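Local coordinates for protein packaging enzyme P4 (Pseudomonas phage phi13, PDB 4BLP) that probably hydrolyses nucleoside triphosphates as a hexameric RecA-like packaging motor that drives viral RNA into the phage procapsid, at residues 57-62 against 113-118. Residues are numbered along the deposited sequence; the frame is centred on the assembly and turned at random. Where two conformers were deposited one is given.
Sequences GGMTAL and PQQNNV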
ATOM      1  N   GLY D  57       6.318  27.647  10.703  1.00 11.25           N
ATOM      2  CA  GLY D  57       6.043  26.953   9.441  1.00 11.59           C
ATOM      3  C   GLY D  57       7.223  26.736   8.510  1.00 12.59           C
ATOM      4  O   GLY D  57       7.042  26.271   7.389  1.00 11.71           O
ATOM      5  N   GLY D  58       8.437  27.073   8.960  1.00 10.28           N
ATOM      6  CA  GLY D  58       9.645  26.863   8.152  1.00 11.40           C
ATOM      7  C   GLY D  58      10.496  25.699   8.595  1.00 13.40           C
ATOM      8  O   GLY D  58      10.027  24.804   9.324  1.00 11.05           O
ATOM      9  N   MET D  59      11.776  25.688   8.149  1.00 12.50           N
ATOM     10  CA  MET D  59      12.699  24.573   8.454  1.00 11.16           C
ATOM     11  C   MET D  59      13.811  24.946   9.399  1.00 14.14           C
ATOM     12  O   MET D  59      14.586  24.070   9.793  1.00 14.04           O
ATOM     13  CB  MET D  59      13.426  24.101   7.151  1.00 13.64           C
ATOM     14  CG  MET D  59      12.586  23.349   6.169  1.00 15.86           C
ATOM     15  SD  MET D  59      12.314  21.680   6.750  1.00 16.40           S
ATOM     16  CE  MET D  59      13.801  20.843   6.273  1.00 12.51           C
ATOM     17  N   THR D  60      13.971  26.228   9.696  1.00 13.47           N
ATOM     18  CA  THR D  60      15.126  26.662  10.477  1.00 14.70           C
ATOM     19  C   THR D  60      14.876  26.519  11.965  1.00 20.51           C
ATOM     20  O   THR D  60      14.161  27.320  12.542  1.00 25.56           O
ATOM     21  CB  THR D  60      15.472  28.105  10.107  1.00 25.08           C
ATOM     22  OG1 THR D  60      15.565  28.162   8.679  1.00 20.52           O
ATOM     23  CG2 THR D  60      16.795  28.589  10.744  1.00 26.33           C
ATOM     24  N   ALA D  61      15.511  25.550  12.597  1.00 14.63           N
ATOM     25  CA  ALA D  61      15.303  25.377  14.039  1.00 13.46           C
ATOM     26  C   ALA D  61      15.939  26.524  14.811  1.00 18.70           C
ATOM     27  O   ALA D  61      17.099  26.908  14.543  1.00 16.32           O
ATOM     28  CB  ALA D  61      15.894  24.062  14.506  1.00 13.83           C
ATOM     29  N   LEU D  62      15.155  27.136  15.710  1.00 13.96           N
ATOM     30  CA  LEU D  62      15.719  28.116  16.620  1.00 14.90           C
ATOM     31  C   LEU D  62      16.605  27.363  17.594  1.00 15.97           C
ATOM     32  O   LEU D  62      16.420  26.148  17.754  1.00 14.65           O
ATOM     33  CB  LEU D  62      14.564  28.813  17.395  1.00 14.76           C
ATOM     34  CG  LEU D  62      13.613  29.690  16.598  1.00 20.97           C
ATOM     35  CD1 LEU D  62      12.292  29.960  17.404  1.00 22.40           C
ATOM     36  CD2 LEU D  62      14.287  30.985  16.194  1.00 21.86           C
ATOM     37  N   PRO D 113       5.328  20.664  13.630  1.00  6.62           N
ATOM     38  CA  PRO D 113       5.751  21.798  12.768  1.00  7.21           C
ATOM     39  C   PRO D 113       5.030  21.647  11.438  1.00 11.57           C
ATOM     40  O   PRO D 113       4.915  20.522  10.905  1.00 10.99           O
ATOM     41  CB  PRO D 113       7.270  21.636  12.649  1.00  8.02           C
ATOM     42  CG  PRO D 113       7.488  20.107  12.788  1.00  9.74           C
ATOM     43  CD  PRO D 113       6.420  19.684  13.823  1.00  6.75           C
ATOM     44  N   GLN D 114       4.518  22.779  10.910  1.00  8.77           N
ATOM     45  CA  GLN D 114       3.639  22.682   9.740  1.00  9.20           C
ATOM     46  C   GLN D 114       4.301  22.945   8.387  1.00 10.32           C
ATOM     47  O   GLN D 114       3.619  22.908   7.346  1.00  9.92           O
ATOM     48  CB  GLN D 114       2.416  23.586   9.942  1.00 11.08           C
ATOM     49  CG  GLN D 114       1.485  23.061  11.101  1.00 12.11           C
ATOM     50  CD  GLN D 114       1.024  21.614  10.931  1.00 16.85           C
ATOM     51  OE1 GLN D 114       0.835  21.108   9.820  1.00 16.10           O
ATOM     52  NE2 GLN D 114       0.795  20.918  12.015  1.00 13.85           N
ATOM     53  N   GLN D 115       5.643  23.051   8.380  1.00  7.79           N
ATOM     54  CA  GLN D 115       6.373  23.099   7.112  1.00  7.56           C
ATOM     55  C   GLN D 115       6.053  21.826   6.314  1.00 10.15           C
ATOM     56  O   GLN D 115       6.126  20.705   6.861  1.00 10.05           O
ATOM     57  CB  GLN D 115       7.891  23.131   7.427  1.00  7.95           C
ATOM     58  CG  GLN D 115       8.815  22.746   6.245  1.00  7.22           C
ATOM     59  CD  GLN D 115       8.955  23.729   5.101  1.00 12.65           C
ATOM     60  OE1 GLN D 115       9.591  23.390   4.107  1.00 11.90           O
ATOM     61  NE2 GLN D 115       8.390  24.953   5.183  1.00 10.30           N
ATOM     62  N   ASN D 116       5.757  21.978   5.038  1.00  9.25           N
ATOM     63  CA  ASN D 116       5.527  20.788   4.194  1.00  8.46           C
ATOM     64  C   ASN D 116       6.792  19.902   4.153  1.00 12.92           C
ATOM     65  O   ASN D 116       7.904  20.434   4.036  1.00 10.43           O
ATOM     66  CB  ASN D 116       5.184  21.238   2.761  1.00 11.88           C
ATOM     67  CG  ASN D 116       4.890  20.100   1.826  1.00 24.61           C
ATOM     68  OD1 ASN D 116       4.012  19.276   2.085  1.00 17.46           O
ATOM     69  ND2 ASN D 116       5.678  19.991   0.771  1.00 17.89           N
ATOM     70  N   ASN D 117       6.627  18.540   4.274  1.00 10.37           N
ATOM     71  CA  ASN D 117       7.793  17.624   4.172  0.58  9.62           C
ATOM     72  C   ASN D 117       8.931  18.074   5.079  1.00 10.67           C
ATOM     73  O   ASN D 117      10.109  18.090   4.679  1.00 10.26           O
ATOM     74  CB  ASN D 117       8.292  17.615   2.723  0.58 12.04           C
ATOM     75  CG  ASN D 117       7.337  16.962   1.774  0.58 23.59           C
ATOM     76  OD1 ASN D 117       6.476  16.183   2.187  0.58 13.82           O
ATOM     77  ND2 ASN D 117       7.515  17.228   0.486  0.58 19.50           N
ATOM     78  N   VAL D 118       8.599  18.432   6.324  1.00  8.33           N
ATOM     79  CA  VAL D 118       9.574  18.985   7.270  1.00  7.73           C
ATOM     80  C   VAL D 118      10.728  18.010   7.619  1.00  9.91           C
ATOM     81  O   VAL D 118      11.810  18.473   7.959  1.00 11.12           O
ATOM     82  CB  VAL D 118       8.845  19.487   8.543  1.00 10.27           C
ATOM     83  CG1 VAL D 118       8.318  18.317   9.384  1.00  9.93           C
ATOM     84  CG2 VAL D 118       9.748  20.407   9.366  1.00  9.40           C
TER
HETATM   85  O   HOH W   1       7.516  24.095  10.455  1.00 10.27           O
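Two irregular loops meet here, one between helix 47-51 and strand 65-70 and the other leaving strand 110-111; they come closest at Gly57 and Gln115, whose CA atoms lie 4.5 Å apart, after which the second loop folds into a type II beta turn from Gln115 to Val118. Gln115 makes the direct hydrogen bond of the contact. Its CG is anti to the backbone N (chi1 162°) and the chain bends at chi2, which lays the carboxamide alongside the glycine backbone. From there Gln115 NE2 donates to Gly57 O over 2.9 Å; the bond is fairly straight (162°), reaches a lone pair in the carbonyl plane, and keeps the acceptor almost in the amide plane. With NE2 also donating to Ser43 O and OE1 accepting from Arg120, both ends of this buried amide are held and its flip is fixed. At its phi of 88° a side chain on Gly57 would jam against the carbonyl O of the preceding residue, so the backbone calls for glycine. Gln115 CB sits 3.3 Å from Gly58 O. A water donates to Gly58 O, 2.8 Å from it, and accepts from Gln115 N, so one water ties the backbones together. The loops lie beside the three-stranded antiparallel sheet of strands 65-70, 73-78 and 110-111, away from the RecA-like core with its probable P-loop. Met59 bends at chi2 and chi3 and crosses the Gln115 side chain at about a right angle, with Met59 CG 3.6 Å from Gln115 OE1. Met59 SD rests against Val118 CG2 at 3.9 Å, while Met59 CE lies 3.5 Å from Val118 O. Val39 of a second subunit also packs on Met59, and Glu41 of that subunit bonds Asn117 ND2, bringing the turn to a subunit interface.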